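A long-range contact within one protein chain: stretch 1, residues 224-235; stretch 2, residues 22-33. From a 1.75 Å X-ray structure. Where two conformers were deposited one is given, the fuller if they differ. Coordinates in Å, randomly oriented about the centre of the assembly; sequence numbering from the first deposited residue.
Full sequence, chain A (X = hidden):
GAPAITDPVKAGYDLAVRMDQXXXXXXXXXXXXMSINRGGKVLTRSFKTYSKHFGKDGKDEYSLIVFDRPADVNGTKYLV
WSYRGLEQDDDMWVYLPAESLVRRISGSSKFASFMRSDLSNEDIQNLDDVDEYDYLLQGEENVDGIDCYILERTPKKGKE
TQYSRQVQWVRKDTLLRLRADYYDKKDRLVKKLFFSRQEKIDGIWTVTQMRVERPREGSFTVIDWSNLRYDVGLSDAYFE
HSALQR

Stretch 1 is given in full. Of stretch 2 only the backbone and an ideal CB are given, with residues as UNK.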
# COMPACT_ATOMS: atom_id res chain seq x y z
N ASP A 224 -2.95 9.31 8.60
CA ASP A 224 -3.65 8.86 9.79
C ASP A 224 -4.94 8.23 9.41
O ASP A 224 -5.80 8.92 8.84
CB ASP A 224 -3.91 10.02 10.75
CG ASP A 224 -2.72 10.53 11.51
OD1 ASP A 224 -2.33 9.87 12.48
OD2 ASP A 224 -2.32 11.71 11.27
N TRP A 225 -5.10 6.94 9.73
CA TRP A 225 -6.34 6.23 9.49
C TRP A 225 -7.16 6.17 10.76
O TRP A 225 -6.63 5.94 11.88
CB TRP A 225 -6.14 4.81 8.96
CG TRP A 225 -5.69 4.70 7.53
CD1 TRP A 225 -6.48 4.60 6.42
CD2 TRP A 225 -4.34 4.73 7.07
NE1 TRP A 225 -5.70 4.49 5.29
CE2 TRP A 225 -4.38 4.60 5.66
CE3 TRP A 225 -3.09 4.85 7.70
CZ2 TRP A 225 -3.21 4.58 4.87
CZ3 TRP A 225 -1.93 4.79 6.92
CH2 TRP A 225 -2.00 4.65 5.53
N SER A 226 -8.48 6.27 10.59
CA SER A 226 -9.41 6.14 11.71
C SER A 226 -10.75 5.61 11.21
O SER A 226 -10.94 5.47 10.00
CB SER A 226 -9.53 7.44 12.50
OG SER A 226 -9.98 8.54 11.74
N ASN A 227 -11.60 5.18 12.17
CA ASN A 227 -12.92 4.58 11.94
C ASN A 227 -12.81 3.35 11.01
O ASN A 227 -13.71 3.10 10.18
CB ASN A 227 -13.91 5.61 11.42
CG ASN A 227 -14.12 6.72 12.42
OD1 ASN A 227 -14.50 6.49 13.56
ND2 ASN A 227 -13.80 7.94 12.05
N LEU A 228 -11.71 2.58 11.17
CA LEU A 228 -11.51 1.40 10.33
C LEU A 228 -12.37 0.24 10.86
O LEU A 228 -12.47 0.01 12.07
CB LEU A 228 -10.03 0.97 10.19
CG LEU A 228 -9.70 -0.01 9.02
CD1 LEU A 228 -8.28 0.16 8.57
CD2 LEU A 228 -9.90 -1.46 9.41
N ARG A 229 -13.02 -0.44 9.93
CA ARG A 229 -13.90 -1.58 10.23
C ARG A 229 -13.69 -2.70 9.22
O ARG A 229 -13.40 -2.42 8.07
CB ARG A 229 -15.37 -1.14 10.19
CG ARG A 229 -15.82 -0.29 11.37
CD ARG A 229 -17.24 -0.64 11.79
NE ARG A 229 -18.23 -0.31 10.76
CZ ARG A 229 -19.42 -0.89 10.66
NH1 ARG A 229 -19.77 -1.85 11.49
NH2 ARG A 229 -20.27 -0.52 9.70
N TYR A 230 -13.83 -3.96 9.65
CA TYR A 230 -13.73 -5.11 8.73
C TYR A 230 -15.08 -5.81 8.57
O TYR A 230 -15.90 -5.76 9.49
CB TYR A 230 -12.72 -6.13 9.21
CG TYR A 230 -11.29 -5.66 9.10
CD1 TYR A 230 -10.68 -5.54 7.86
CD2 TYR A 230 -10.53 -5.38 10.24
CE1 TYR A 230 -9.35 -5.14 7.75
CE2 TYR A 230 -9.21 -4.96 10.14
CZ TYR A 230 -8.63 -4.82 8.88
OH TYR A 230 -7.34 -4.40 8.72
N ASP A 231 -15.28 -6.51 7.43
CA ASP A 231 -16.47 -7.32 7.14
C ASP A 231 -17.79 -6.58 7.47
O ASP A 231 -18.63 -7.08 8.22
CB ASP A 231 -16.39 -8.66 7.87
CG ASP A 231 -15.20 -9.49 7.40
OD1 ASP A 231 -14.60 -9.13 6.40
OD2 ASP A 231 -14.89 -10.51 8.04
N VAL A 232 -17.96 -5.41 6.84
CA VAL A 232 -19.13 -4.53 7.01
C VAL A 232 -20.26 -4.91 6.03
O VAL A 232 -21.37 -4.39 6.15
CB VAL A 232 -18.74 -3.03 6.89
CG1 VAL A 232 -17.81 -2.63 8.02
CG2 VAL A 232 -18.10 -2.70 5.55
N GLY A 233 -19.96 -5.79 5.08
CA GLY A 233 -20.91 -6.24 4.07
C GLY A 233 -21.05 -5.28 2.90
O GLY A 233 -22.17 -4.94 2.52
N LEU A 234 -19.91 -4.86 2.32
CA LEU A 234 -19.87 -3.95 1.17
C LEU A 234 -20.43 -4.60 -0.08
O LEU A 234 -20.07 -5.74 -0.39
CB LEU A 234 -18.44 -3.46 0.89
CG LEU A 234 -17.79 -2.51 1.89
CD1 LEU A 234 -16.37 -2.13 1.44
CD2 LEU A 234 -18.62 -1.25 2.12
N SER A 235 -21.30 -3.88 -0.82
CA SER A 235 -21.83 -4.40 -2.08
C SER A 235 -20.75 -4.32 -3.18
O SER A 235 -19.82 -3.51 -3.06
CB SER A 235 -23.09 -3.64 -2.50
OG SER A 235 -22.82 -2.33 -2.96
N UNK A 22 -2.16 -12.49 7.83
CA UNK A 22 -2.66 -11.57 8.89
C UNK A 22 -4.08 -11.04 8.54
O UNK A 22 -4.98 -11.09 9.39
CB UNK A 22 -1.70 -10.40 9.07
N UNK A 23 -4.28 -10.59 7.31
CA UNK A 23 -5.58 -10.04 6.90
C UNK A 23 -6.58 -11.17 6.54
O UNK A 23 -6.60 -11.65 5.41
CB UNK A 23 -5.40 -9.10 5.71
N UNK A 24 -7.44 -11.54 7.52
CA UNK A 24 -8.41 -12.64 7.38
C UNK A 24 -9.79 -12.09 6.91
O UNK A 24 -10.76 -12.85 6.79
CB UNK A 24 -8.56 -13.39 8.71
N UNK A 25 -9.87 -10.79 6.68
CA UNK A 25 -11.11 -10.11 6.29
C UNK A 25 -11.55 -10.37 4.86
O UNK A 25 -10.71 -10.68 4.03
CB UNK A 25 -10.95 -8.60 6.49
N UNK A 26 -12.85 -10.13 4.57
CA UNK A 26 -13.42 -10.22 3.22
C UNK A 26 -13.63 -8.81 2.66
O UNK A 26 -13.61 -8.63 1.45
CB UNK A 26 -14.74 -11.00 3.23
N UNK A 27 -13.84 -7.82 3.54
CA UNK A 27 -13.98 -6.43 3.11
C UNK A 27 -13.58 -5.50 4.25
O UNK A 27 -13.42 -5.95 5.39
CB UNK A 27 -15.41 -6.14 2.66
N UNK A 28 -13.36 -4.24 3.95
CA UNK A 28 -13.03 -3.23 4.94
C UNK A 28 -13.40 -1.82 4.49
O UNK A 28 -13.48 -1.51 3.30
CB UNK A 28 -11.54 -3.29 5.26
N UNK A 29 -13.56 -0.95 5.48
CA UNK A 29 -13.85 0.45 5.31
C UNK A 29 -12.93 1.22 6.21
O UNK A 29 -12.70 0.78 7.34
CB UNK A 29 -15.32 0.77 5.61
N UNK A 30 -12.39 2.36 5.74
CA UNK A 30 -11.63 3.26 6.61
C UNK A 30 -11.71 4.70 6.12
O UNK A 30 -12.11 4.98 5.00
CB UNK A 30 -10.17 2.82 6.69
N UNK A 31 -11.35 5.60 7.02
CA UNK A 31 -11.24 7.03 6.78
C UNK A 31 -9.78 7.44 7.04
O UNK A 31 -9.11 6.89 7.93
CB UNK A 31 -12.21 7.82 7.66
N UNK A 32 -9.27 8.34 6.24
CA UNK A 32 -7.88 8.77 6.42
C UNK A 32 -7.71 10.25 6.15
O UNK A 32 -8.50 10.83 5.40
CB UNK A 32 -6.95 7.97 5.50
N UNK A 33 -6.69 10.84 6.79
CA UNK A 33 -6.22 12.20 6.54
C UNK A 33 -4.73 12.06 6.20
O UNK A 33 -3.99 11.38 6.93
CB UNK A 33 -6.46 13.12 7.74

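Stretch 2 enters as a loop and becomes a strand antiparallel to stretch 1, so most of its positions are read first through the backbone ladder. Position 22 has nothing of stretch 1 within reach of its CB and is unconstrained from this side; it is Val22. Position 23 also starts far off, with a CB pointing sideways, so only a side chain with some length could approach. Asp23 does, its OD1 coming 4.1 Å from Tyr230 CE1. Position 24 is equally free, and Thr24 makes no direct contact, though a water links its O to Asp231 OD2.

At position 25 the CB points toward stretch 1 and already lies 3.4 Å from Tyr230 CD1, so a small residue suits: Gly, Ala or Ser. Ser25 turns its OG back to its own stretch, where Ser25 OG donates to Asp23 OD1 at 2.7 Å. Position 26 matters for its N, which donates to Asp231 OD1 at 2.7 Å. Its CB points sideways, and many side chains would do; Gln26 leads its end away.

Position 27 is the most telling. Its N also donates to Asp231 OD1, at 3.2 Å, and its O accepts from Asp231 N at 2.8 Å. Beyond, the loop after Asp231 presents three amides, of Val232, Gly233 and Leu234, which call for a short side chain with two acceptor oxygens, so Asp fits best; Asn could serve only one of the two sites. Asp27, with chi1 in p, accepts from Val232 N through OD1 at 2.8 Å, and its OD2 takes both Gly233 N and Leu234 N at 3.0 Å. The carboxylate thus ties down the loop.

Position 28 pairs with Tyr230 on the same face, its CB 3.5 Å from Tyr230 CD1. Small residues fit beside the ring, and Ser28 packs there. Position 29 exchanges backbone hydrogen bonds with Arg229 and points to the other face, where Val232 CG2 and the start of the Arg229 side chain leave room for something long or broad. Tyr29 sets its CB 4.4 Å from Val232 CG2.

Between Ser226 and Arg229 the register slips by one, a beta bulge with Asn227 at the corner. Position 30 lies opposite Leu228, with its CB 3.7 Å from Leu228 CG and Trp225 close by, so Ala, Ser or perhaps Thr would suit. Ser30 brings OG to 3.3 Å from Trp225 CD1, at the edge of the ring.

Position 31 pairs with Ser226 through two backbone hydrogen bonds, and its CB looks out beside Asn227 ND2, a donor inviting Glu, Gln or Asp. Glu31 OE1 accepts from Asn227 ND2 at 3.0 Å, and Glu31 OE2 from Tyr29 OH at 2.7 Å; a water also joins OE1 to Ser226 OG.

Position 32 faces Trp225, its CB 3.5 Å from Trp225 CD1, so a small apolar group fits best. Ala32 lays its methyl over the face of the five-membered ring, 3.9 Å from Ala32 CB to the Trp225 centroid, a CH-pi contact. Position 33 pairs with Asp224 by two backbone hydrogen bonds. Its CB lies 4.4 Å from Asp224 O; many side chains would do, and the extended backbone is congenial to beta-branched ones. It is Val33.

Stretch 2 22-33: VDTSQDSYSEAV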
# COMPACT_ATOMS: atom_id res chain seq x y z
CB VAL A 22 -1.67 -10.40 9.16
CG1 VAL A 22 -2.26 -9.36 10.12
CG2 VAL A 22 -0.34 -10.95 9.71
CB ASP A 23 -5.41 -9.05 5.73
CG ASP A 23 -6.72 -8.37 5.32
OD1 ASP A 23 -7.70 -8.46 6.09
OD2 ASP A 23 -6.76 -7.77 4.20
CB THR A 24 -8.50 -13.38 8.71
OG1 THR A 24 -8.83 -12.45 9.75
CG2 THR A 24 -7.20 -14.11 9.07
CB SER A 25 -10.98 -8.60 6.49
OG SER A 25 -10.26 -7.97 5.45
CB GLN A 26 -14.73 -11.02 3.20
CG GLN A 26 -14.50 -12.55 3.08
CD GLN A 26 -13.69 -12.96 1.86
OE1 GLN A 26 -12.53 -13.38 1.95
NE2 GLN A 26 -14.27 -12.82 0.67
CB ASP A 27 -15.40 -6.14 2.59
CG ASP A 27 -16.49 -5.98 3.62
OD1 ASP A 27 -16.27 -5.27 4.62
OD2 ASP A 27 -17.61 -6.46 3.37
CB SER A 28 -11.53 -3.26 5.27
OG SER A 28 -10.74 -3.00 4.13
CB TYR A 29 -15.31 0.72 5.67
CG TYR A 29 -15.64 2.18 5.81
CD1 TYR A 29 -15.91 2.97 4.69
CD2 TYR A 29 -15.61 2.81 7.06
CE1 TYR A 29 -16.22 4.32 4.81
CE2 TYR A 29 -15.91 4.17 7.19
CZ TYR A 29 -16.20 4.92 6.06
OH TYR A 29 -16.49 6.26 6.15
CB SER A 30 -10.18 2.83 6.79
OG SER A 30 -9.37 3.14 5.68
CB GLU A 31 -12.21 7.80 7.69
CG GLU A 31 -13.66 7.55 7.33
CD GLU A 31 -14.64 8.04 8.37
OE1 GLU A 31 -14.23 8.84 9.24
OE2 GLU A 31 -15.81 7.59 8.34
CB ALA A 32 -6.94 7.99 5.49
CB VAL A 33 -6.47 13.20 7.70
CG1 VAL A 33 -5.73 14.52 7.45
CG2 VAL A 33 -7.97 13.48 7.85
O HOH W 1 -13.70 -12.78 7.17
O HOH W 2 -12.19 9.62 10.61
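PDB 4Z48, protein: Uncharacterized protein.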